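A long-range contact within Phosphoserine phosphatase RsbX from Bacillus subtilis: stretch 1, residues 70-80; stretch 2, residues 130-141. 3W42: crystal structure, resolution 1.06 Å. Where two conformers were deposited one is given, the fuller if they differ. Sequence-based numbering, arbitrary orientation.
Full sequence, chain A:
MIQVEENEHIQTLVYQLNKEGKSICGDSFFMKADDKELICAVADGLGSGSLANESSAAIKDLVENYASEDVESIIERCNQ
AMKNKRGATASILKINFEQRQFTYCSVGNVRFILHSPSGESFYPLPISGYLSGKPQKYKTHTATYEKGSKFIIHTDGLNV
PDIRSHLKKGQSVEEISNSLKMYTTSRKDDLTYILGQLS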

# COMPACT_ATOMS: atom_id res chain seq x y z
N ASP A 70 9.26 13.86 -0.76
CA ASP A 70 7.78 13.88 -0.67
C ASP A 70 7.18 12.83 -1.59
O ASP A 70 7.75 12.41 -2.58
CB ASP A 70 7.26 15.21 -0.93
CG ASP A 70 7.55 15.63 -2.21
OD1 ASP A 70 8.69 16.00 -2.50
OD2 ASP A 70 6.74 15.48 -3.10
N VAL A 71 5.97 12.38 -1.23
CA VAL A 71 5.33 11.30 -1.98
C VAL A 71 5.20 11.54 -3.47
O VAL A 71 5.39 10.67 -4.28
CB VAL A 71 4.00 10.82 -1.37
CG1 VAL A 71 4.22 10.15 0.00
CG2 VAL A 71 2.98 11.98 -1.24
N GLU A 72 4.90 12.78 -3.85
CA GLU A 72 4.74 13.11 -5.24
C GLU A 72 6.08 13.06 -5.97
O GLU A 72 6.14 12.68 -7.15
CB GLU A 72 4.05 14.48 -5.45
CG GLU A 72 3.58 14.74 -6.74
CD GLU A 72 2.50 15.87 -6.81
OE1 GLU A 72 1.56 16.03 -5.88
OE2 GLU A 72 2.63 16.54 -7.86
N SER A 73 7.15 13.47 -5.31
CA SER A 73 8.47 13.29 -5.90
C SER A 73 8.84 11.84 -6.12
O SER A 73 9.36 11.46 -7.17
CB SER A 73 9.51 13.91 -5.01
OG SER A 73 10.81 13.78 -5.58
N ILE A 74 8.54 11.03 -5.12
CA ILE A 74 8.87 9.62 -5.21
C ILE A 74 8.06 8.98 -6.37
O ILE A 74 8.59 8.24 -7.20
CB ILE A 74 8.59 8.85 -3.90
CG1 ILE A 74 9.43 9.45 -2.77
CG2 ILE A 74 8.88 7.36 -4.12
CD1 ILE A 74 9.10 8.86 -1.40
N ILE A 75 6.74 9.28 -6.44
CA ILE A 75 5.92 8.65 -7.45
C ILE A 75 6.34 9.06 -8.85
O ILE A 75 6.24 8.26 -9.77
CB ILE A 75 4.42 8.85 -7.16
CG1 ILE A 75 3.65 7.66 -7.81
CG2 ILE A 75 3.94 10.17 -7.62
CD1 ILE A 75 2.13 7.66 -7.38
N GLU A 76 6.84 10.30 -9.01
CA GLU A 76 7.31 10.71 -10.34
C GLU A 76 8.59 9.98 -10.73
O GLU A 76 8.72 9.64 -11.92
CB GLU A 76 7.46 12.24 -10.37
CG GLU A 76 8.14 12.71 -11.62
CD GLU A 76 7.47 12.36 -12.94
OE1 GLU A 76 6.23 11.87 -12.96
OE2 GLU A 76 8.15 12.54 -13.96
N ARG A 77 9.49 9.72 -9.80
CA ARG A 77 10.61 8.88 -10.12
C ARG A 77 10.13 7.51 -10.59
O ARG A 77 10.72 6.90 -11.49
CB ARG A 77 11.55 8.70 -8.91
CG ARG A 77 12.26 9.96 -8.48
CD ARG A 77 13.22 9.67 -7.34
NE ARG A 77 13.92 10.83 -6.85
CZ ARG A 77 15.07 11.29 -7.32
NH1 ARG A 77 15.66 10.77 -8.38
NH2 ARG A 77 15.66 12.31 -6.70
N CYS A 78 9.16 6.98 -9.86
CA CYS A 78 8.56 5.69 -10.23
C CYS A 78 7.99 5.74 -11.64
O CYS A 78 8.25 4.85 -12.45
CB CYS A 78 7.48 5.29 -9.25
SG CYS A 78 8.13 4.89 -7.59
N ASN A 79 7.25 6.82 -11.96
CA ASN A 79 6.71 6.94 -13.29
C ASN A 79 7.80 6.94 -14.38
O ASN A 79 7.70 6.26 -15.37
CB ASN A 79 5.91 8.24 -13.37
CG ASN A 79 5.07 8.32 -14.60
OD1 ASN A 79 4.45 7.36 -15.00
ND2 ASN A 79 5.15 9.46 -15.30
N GLN A 80 8.86 7.71 -14.12
CA GLN A 80 9.96 7.72 -15.12
C GLN A 80 10.61 6.38 -15.31
O GLN A 80 10.97 6.01 -16.44
CB GLN A 80 11.02 8.77 -14.74
CG GLN A 80 10.45 10.21 -14.92
CD GLN A 80 11.46 11.24 -14.84
OE1 GLN A 80 12.58 11.08 -15.34
NE2 GLN A 80 11.10 12.34 -14.18
N TYR A 130 -2.42 4.07 -14.96
CA TYR A 130 -1.29 3.43 -14.31
C TYR A 130 -0.06 4.27 -14.51
O TYR A 130 -0.06 5.20 -15.35
CB TYR A 130 -1.07 1.96 -14.82
CG TYR A 130 -0.71 1.82 -16.25
CD1 TYR A 130 -1.71 1.80 -17.23
CD2 TYR A 130 0.61 1.66 -16.65
CE1 TYR A 130 -1.33 1.64 -18.58
CE2 TYR A 130 0.94 1.52 -17.96
CZ TYR A 130 -0.01 1.53 -18.93
OH TYR A 130 0.32 1.39 -20.27
N LEU A 131 1.00 3.98 -13.82
CA LEU A 131 2.27 4.63 -14.04
C LEU A 131 2.90 3.97 -15.25
O LEU A 131 3.33 2.82 -15.23
CB LEU A 131 3.19 4.49 -12.84
CG LEU A 131 2.69 5.10 -11.54
CD1 LEU A 131 3.62 4.84 -10.40
CD2 LEU A 131 2.42 6.61 -11.64
N SER A 132 3.00 4.75 -16.36
CA SER A 132 3.45 4.26 -17.63
C SER A 132 4.74 4.89 -18.14
O SER A 132 5.28 4.47 -19.13
CB SER A 132 2.34 4.53 -18.68
OG SER A 132 2.28 5.94 -18.91
N GLY A 133 5.17 5.99 -17.51
CA GLY A 133 6.28 6.78 -18.04
C GLY A 133 5.82 8.00 -18.80
O GLY A 133 6.59 8.82 -19.14
N LYS A 134 4.55 8.07 -19.14
CA LYS A 134 3.98 9.28 -19.74
C LYS A 134 3.51 10.27 -18.71
O LYS A 134 3.37 9.94 -17.56
CB LYS A 134 2.81 8.88 -20.55
CG LYS A 134 3.11 7.91 -21.67
CD LYS A 134 2.22 8.10 -22.89
CE LYS A 134 2.20 9.55 -23.51
NZ LYS A 134 0.84 10.02 -23.99
N PRO A 135 3.21 11.51 -19.09
CA PRO A 135 2.98 12.53 -18.01
C PRO A 135 1.75 12.33 -17.08
O PRO A 135 0.76 11.80 -17.56
CB PRO A 135 2.95 13.89 -18.77
CG PRO A 135 3.40 13.57 -20.14
CD PRO A 135 3.41 12.13 -20.41
N GLN A 136 1.84 12.73 -15.83
CA GLN A 136 0.79 12.52 -14.84
C GLN A 136 0.51 13.79 -14.21
O GLN A 136 1.44 14.54 -13.91
CB GLN A 136 1.21 11.60 -13.68
CG GLN A 136 1.27 10.17 -14.10
CD GLN A 136 -0.09 9.40 -14.27
OE1 GLN A 136 -0.11 8.35 -14.82
NE2 GLN A 136 -1.18 9.92 -13.71
N LYS A 137 -0.73 14.00 -13.73
CA LYS A 137 -1.11 15.13 -12.87
C LYS A 137 -1.54 14.55 -11.52
O LYS A 137 -2.66 14.12 -11.27
CB LYS A 137 -2.25 15.92 -13.45
CG LYS A 137 -1.88 16.71 -14.66
CD LYS A 137 -3.15 17.23 -15.28
CE LYS A 137 -2.93 18.42 -16.15
NZ LYS A 137 -4.24 19.09 -16.35
N TYR A 138 -0.58 14.37 -10.66
CA TYR A 138 -0.75 13.66 -9.41
C TYR A 138 -1.63 14.45 -8.44
O TYR A 138 -1.69 15.69 -8.47
CB TYR A 138 0.64 13.48 -8.76
CG TYR A 138 1.58 12.68 -9.61
CD1 TYR A 138 1.31 11.38 -9.87
CD2 TYR A 138 2.71 13.25 -10.20
CE1 TYR A 138 2.22 10.65 -10.58
CE2 TYR A 138 3.55 12.52 -11.01
CZ TYR A 138 3.33 11.23 -11.15
OH TYR A 138 4.16 10.47 -11.92
N LYS A 139 -2.27 13.72 -7.56
CA LYS A 139 -3.05 14.25 -6.47
C LYS A 139 -2.37 13.80 -5.17
O LYS A 139 -2.15 12.59 -5.02
CB LYS A 139 -4.52 13.79 -6.61
CG LYS A 139 -5.37 13.93 -5.49
CD LYS A 139 -5.51 15.39 -5.15
CE LYS A 139 -6.44 15.56 -3.94
NZ LYS A 139 -6.71 17.00 -3.62
N THR A 140 -1.90 14.66 -4.34
CA THR A 140 -1.39 14.28 -3.07
C THR A 140 -2.35 14.68 -1.99
O THR A 140 -2.80 15.85 -1.93
CB THR A 140 -0.01 14.91 -2.84
OG1 THR A 140 0.89 14.39 -3.81
CG2 THR A 140 0.48 14.59 -1.38
N HIS A 141 -2.64 13.78 -1.08
CA HIS A 141 -3.48 14.06 0.11
C HIS A 141 -2.60 14.22 1.31
O HIS A 141 -1.67 13.44 1.54
CB HIS A 141 -4.48 12.91 0.39
CG HIS A 141 -5.51 13.15 1.48
ND1 HIS A 141 -6.63 13.90 1.24
CD2 HIS A 141 -5.62 12.71 2.77
CE1 HIS A 141 -7.37 13.94 2.34
NE2 HIS A 141 -6.80 13.20 3.26
O HOH W 1 3.93 15.24 -2.35
O HOH W 2 1.25 16.59 -10.73
O HOH W 3 4.55 13.32 -14.71
O HOH W 4 2.02 7.59 -16.29

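The most unusual feature of this contact is Asn79, a buried helix residue that uses its side-chain amide to hold the backbone of a turn. Its OD1 accepts a hydrogen bond from Gly133 N at 2.9 Å. Its ND2 donates one to Lys134 O, also at 2.9 Å. Both bonds are close to straight. The amide thus offers an acceptor and a donor to successive residues, and the bonds do not depend on the lysine side chain, whose CA-to-CB bond points away. A t rotamer at chi1 carries the amide to the turn from a CA-to-CB bond that points sideways. Water 4 also donates to Asn79 OD1 at 2.8 Å and accepts from Ser132 N at 3.0 Å.

Gly133 brings the turn closest to the helix. Its CA lies 4.8 Å from Asn79 CA. A weaker CA-H...O contact joins Gly133 CA to Asn79 O at 3.1 Å. Glycine suits the site for a backbone reason: at phi 99° and psi -14°, a CB would be jammed against the carbonyl oxygen of the preceding residue. Ser132 steadies the turn from within, as its OG accepts from Lys134 N at 3.1 Å.

Tyr138 is the other main piece, with about as much area covered as Asn79. Its CA-to-CB bond points toward the helix, and the ring lies against Ile75. The methyl carbon Ile75 CG2 sits over one ring face, 3.6 Å from the centroid of the Tyr138 ring, in a CH-pi contact. The flat ring gives the branched isoleucine a surface to pack on. The phenol end is polar, and Tyr138 OH donates a hydrogen bond to Glu76 OE1 at 2.7 Å. That oxygen lies at the ring edge, near its plane. The same hydroxyl oxygen, Tyr138 OH, is 3.2 Å from Asn79 CB.

Ile75 also faces Leu131. Ile75 CG1 is 3.8 Å from Leu131 CD1, and Cys78 CB is 4.1 Å from the same methyl. All three residues are buried, and these contacts between them are apolar.

Toward the start of the helix, Glu72 and Thr140 make the next polar link. Thr140 OG1 donates to Glu72 OE1 at 2.7 Å. The glutamate starts sideways, but its extended chi1 and chi2, both t, bring the carboxylate across. Its CD also lies 3.6 Å from Tyr138 CB. The other branch of the threonine serves packing: Thr140 CG2 meets Val71 CG2 at 3.6 Å.

Waters fill the partly exposed side. Water 2 donates to Glu72 OE2 at 3.2 Å and accepts from Tyr138 N at 2.9 Å. Water 3 donates to Glu76 OE1 at 2.8 Å and accepts from Gln136 N at 3.0 Å. Each glutamate therefore reaches the second stretch both directly and through water.

Asp70 caps the helix, its OD2 accepting from Ser73 N at 3.0 Å. Altogether the two stretches bury 588 Å², both sides summed.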